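Aminopeptidase N (Francisella tularensis subsp. tularensis, PDB 5DLL) probably degrades intracellular peptides as a zinc-dependent aminopeptidase of the M1 family, releasing N-terminal amino acids, preferably alanine. Local coordinates at residues D650-Y655 with T694-Q699. Sequence-based numbering, arbitrary orientation.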
ATOM      1  N   ASP A 650       3.421 -37.032  -2.843  1.00 56.60           N
ATOM      2  CA  ASP A 650       3.587 -35.911  -3.771  1.00 59.20           C
ATOM      3  C   ASP A 650       4.200 -34.696  -3.076  1.00 56.69           C
ATOM      4  O   ASP A 650       5.103 -34.059  -3.622  1.00 57.18           O
ATOM      5  CB  ASP A 650       2.246 -35.504  -4.397  1.00 67.78           C
ATOM      6  CG  ASP A 650       1.534 -36.660  -5.084  1.00 72.61           C
ATOM      7  OD1 ASP A 650       1.323 -37.705  -4.429  1.00 75.96           O
ATOM      8  OD2 ASP A 650       1.170 -36.510  -6.273  1.00 67.79           O
ATOM      9  N   TRP A 651       3.698 -34.376  -1.881  1.00 46.52           N
ATOM     10  CA  TRP A 651       4.227 -33.260  -1.088  1.00 43.07           C
ATOM     11  C   TRP A 651       5.714 -33.468  -0.808  1.00 41.81           C
ATOM     12  O   TRP A 651       6.508 -32.538  -0.920  1.00 39.59           O
ATOM     13  CB  TRP A 651       3.470 -33.099   0.246  1.00 41.80           C
ATOM     14  CG  TRP A 651       1.993 -32.842   0.105  1.00 37.23           C
ATOM     15  CD1 TRP A 651       0.974 -33.600   0.614  1.00 39.12           C
ATOM     16  CD2 TRP A 651       1.375 -31.761  -0.593  1.00 35.04           C
ATOM     17  NE1 TRP A 651      -0.241 -33.057   0.273  1.00 36.21           N
ATOM     18  CE2 TRP A 651      -0.024 -31.928  -0.471  1.00 36.25           C
ATOM     19  CE3 TRP A 651       1.866 -30.665  -1.309  1.00 34.71           C
ATOM     20  CZ2 TRP A 651      -0.935 -31.037  -1.037  1.00 35.53           C
ATOM     21  CZ3 TRP A 651       0.961 -29.780  -1.872  1.00 34.67           C
ATOM     22  CH2 TRP A 651      -0.422 -29.972  -1.735  1.00 36.20           C
ATOM     23  N   LEU A 652       6.071 -34.697  -0.441  1.00 45.91           N
ATOM     24  CA  LEU A 652       7.459 -35.075  -0.172  1.00 48.87           C
ATOM     25  C   LEU A 652       8.348 -34.955  -1.412  1.00 48.25           C
ATOM     26  O   LEU A 652       9.479 -34.471  -1.327  1.00 51.02           O
ATOM     27  CB  LEU A 652       7.517 -36.509   0.366  1.00 48.57           C
ATOM     28  CG  LEU A 652       8.905 -37.124   0.573  1.00 55.17           C
ATOM     29  CD1 LEU A 652       9.758 -36.268   1.496  1.00 56.96           C
ATOM     30  CD2 LEU A 652       8.774 -38.535   1.122  1.00 61.87           C
ATOM     31  N   ALA A 653       7.834 -35.410  -2.553  1.00 47.41           N
ATOM     32  CA  ALA A 653       8.590 -35.398  -3.810  1.00 50.38           C
ATOM     33  C   ALA A 653       8.900 -33.973  -4.263  1.00 48.69           C
ATOM     34  O   ALA A 653      10.059 -33.620  -4.515  1.00 48.08           O
ATOM     35  CB  ALA A 653       7.818 -36.137  -4.896  1.00 50.43           C
ATOM     36  N   VAL A 654       7.855 -33.157  -4.344  1.00 46.84           N
ATOM     37  CA  VAL A 654       7.994 -31.768  -4.762  1.00 43.38           C
ATOM     38  C   VAL A 654       8.809 -30.960  -3.747  1.00 41.49           C
ATOM     39  O   VAL A 654       9.527 -30.041  -4.129  1.00 43.47           O
ATOM     40  CB  VAL A 654       6.623 -31.104  -5.009  1.00 42.51           C
ATOM     41  CG1 VAL A 654       6.792 -29.637  -5.376  1.00 44.43           C
ATOM     42  CG2 VAL A 654       5.872 -31.828  -6.121  1.00 43.67           C
ATOM     43  N   TYR A 655       8.718 -31.300  -2.465  1.00 45.77           N
ATOM     44  CA  TYR A 655       9.559 -30.642  -1.467  1.00 46.59           C
ATOM     45  C   TYR A 655      11.018 -30.856  -1.832  1.00 44.45           C
ATOM     46  O   TYR A 655      11.759 -29.896  -2.006  1.00 40.16           O
ATOM     47  CB  TYR A 655       9.296 -31.166  -0.046  1.00 49.77           C
ATOM     48  CG  TYR A 655      10.233 -30.574   0.996  1.00 48.81           C
ATOM     49  CD1 TYR A 655       9.944 -29.358   1.612  1.00 49.30           C
ATOM     50  CD2 TYR A 655      11.419 -31.220   1.351  1.00 52.93           C
ATOM     51  CE1 TYR A 655      10.803 -28.806   2.556  1.00 49.61           C
ATOM     52  CE2 TYR A 655      12.284 -30.677   2.293  1.00 52.67           C
ATOM     53  CZ  TYR A 655      11.972 -29.470   2.893  1.00 51.46           C
ATOM     54  OH  TYR A 655      12.823 -28.926   3.830  1.00 52.28           O
ATOM     55  N   THR A 694       8.341 -33.349  10.246  1.00 55.88           N
ATOM     56  CA  THR A 694       9.148 -32.839  11.360  1.00 52.50           C
ATOM     57  C   THR A 694      10.643 -32.991  11.115  1.00 52.17           C
ATOM     58  O   THR A 694      11.422 -32.097  11.446  1.00 52.97           O
ATOM     59  CB  THR A 694       8.786 -33.542  12.684  1.00 48.74           C
ATOM     60  OG1 THR A 694       7.376 -33.455  12.893  1.00 50.63           O
ATOM     61  CG2 THR A 694       9.504 -32.896  13.861  1.00 46.88           C
ATOM     62  N   ASP A 695      11.038 -34.120  10.539  1.00 55.43           N
ATOM     63  CA  ASP A 695      12.451 -34.383  10.282  1.00 63.62           C
ATOM     64  C   ASP A 695      12.986 -33.425   9.227  1.00 56.65           C
ATOM     65  O   ASP A 695      14.098 -32.915   9.358  1.00 51.04           O
ATOM     66  CB  ASP A 695      12.662 -35.838   9.852  1.00 68.76           C
ATOM     67  CG  ASP A 695      12.235 -36.831  10.923  1.00 76.41           C
ATOM     68  OD1 ASP A 695      12.048 -36.415  12.089  1.00 69.75           O
ATOM     69  OD2 ASP A 695      12.076 -38.028  10.595  1.00 80.82           O
ATOM     70  N   LEU A 696      12.179 -33.175   8.197  1.00 55.20           N
ATOM     71  CA  LEU A 696      12.545 -32.247   7.121  1.00 57.68           C
ATOM     72  C   LEU A 696      12.575 -30.796   7.599  1.00 54.32           C
ATOM     73  O   LEU A 696      13.440 -30.022   7.184  1.00 52.15           O
ATOM     74  CB  LEU A 696      11.578 -32.375   5.932  1.00 58.52           C
ATOM     75  CG  LEU A 696      11.665 -33.657   5.094  1.00 57.87           C
ATOM     76  CD1 LEU A 696      10.555 -33.689   4.051  1.00 58.80           C
ATOM     77  CD2 LEU A 696      13.029 -33.792   4.431  1.00 53.76           C
ATOM     78  N   ALA A 697      11.623 -30.435   8.459  1.00 55.98           N
ATOM     79  CA  ALA A 697      11.563 -29.089   9.033  1.00 50.33           C
ATOM     80  C   ALA A 697      12.735 -28.837   9.976  1.00 49.38           C
ATOM     81  O   ALA A 697      13.322 -27.755   9.975  1.00 42.51           O
ATOM     82  CB  ALA A 697      10.249 -28.891   9.766  1.00 49.28           C
ATOM     83  N   GLN A 698      13.067 -29.852  10.772  1.00 57.44           N
ATOM     84  CA  GLN A 698      14.158 -29.768  11.738  1.00 64.18           C
ATOM     85  C   GLN A 698      15.517 -29.581  11.054  1.00 69.11           C
ATOM     86  O   GLN A 698      16.362 -28.833  11.552  1.00 68.82           O
ATOM     87  CB  GLN A 698      14.171 -31.018  12.629  1.00 65.71           C
ATOM     88  CG  GLN A 698      15.210 -31.001  13.744  1.00 70.28           C
ATOM     89  CD  GLN A 698      14.998 -29.863  14.725  1.00 71.30           C
ATOM     90  OE1 GLN A 698      13.933 -29.740  15.329  1.00 64.32           O
ATOM     91  NE2 GLN A 698      16.017 -29.025  14.889  1.00 71.96           N
ATOM     92  N   GLN A 699      15.724 -30.255   9.924  1.00 61.61           N
ATOM     93  CA  GLN A 699      16.972 -30.115   9.174  1.00 65.81           C
ATOM     94  C   GLN A 699      17.049 -28.750   8.499  1.00 65.82           C
ATOM     95  O   GLN A 699      18.072 -28.070   8.588  1.00 68.71           O
ATOM     96  CB  GLN A 699      17.129 -31.232   8.135  1.00 70.18           C
ATOM     97  CG  GLN A 699      17.387 -32.610   8.731  1.00 85.19           C
ATOM     98  CD  GLN A 699      18.652 -32.668   9.575  1.00 90.06           C
ATOM     99  OE1 GLN A 699      19.753 -32.395   9.089  1.00 82.75           O
ATOM    100  NE2 GLN A 699      18.498 -33.029  10.847  1.00 77.44           N
TER
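L696 reaches from helix 691-703 to L652 and Y655 of helix 648-658, and the contact is almost wholly apolar. CD1 of L696 lies 3.7 Å from CD1 of L652, the two leucine side chains meeting at about a right angle, methyl against methyl. The same CD1 of L696 sits 3.8 Å from CD2 of the Y655 ring, which it approaches obliquely, while L696 CD2 is 3.9 Å from Y655 CE2. Tyrosine and leucine slide past each other in opposite directions. CB of Y655 already points toward helix 691-703, and with CG anti to the backbone N (chi1 176°) the long ring extends the same way. A branched leucine suits position 696, since both methyls reach the ring while CD1 also meets L652, itself apolar to match.

Polar contact is slight: Y655 OH lies 3.6 Å from O of L696, and no hydrogen bond joins the segments. With CA atoms no closer than 9.2 Å, from Y655 to L696, long side chains must bridge the gap. Helix 668-685 packs against both helices, through W651, V654, Y655 and A697. Such layering is characteristic of the ARM-repeat-like, all-helical C-terminal domain of M1 aminopeptidases.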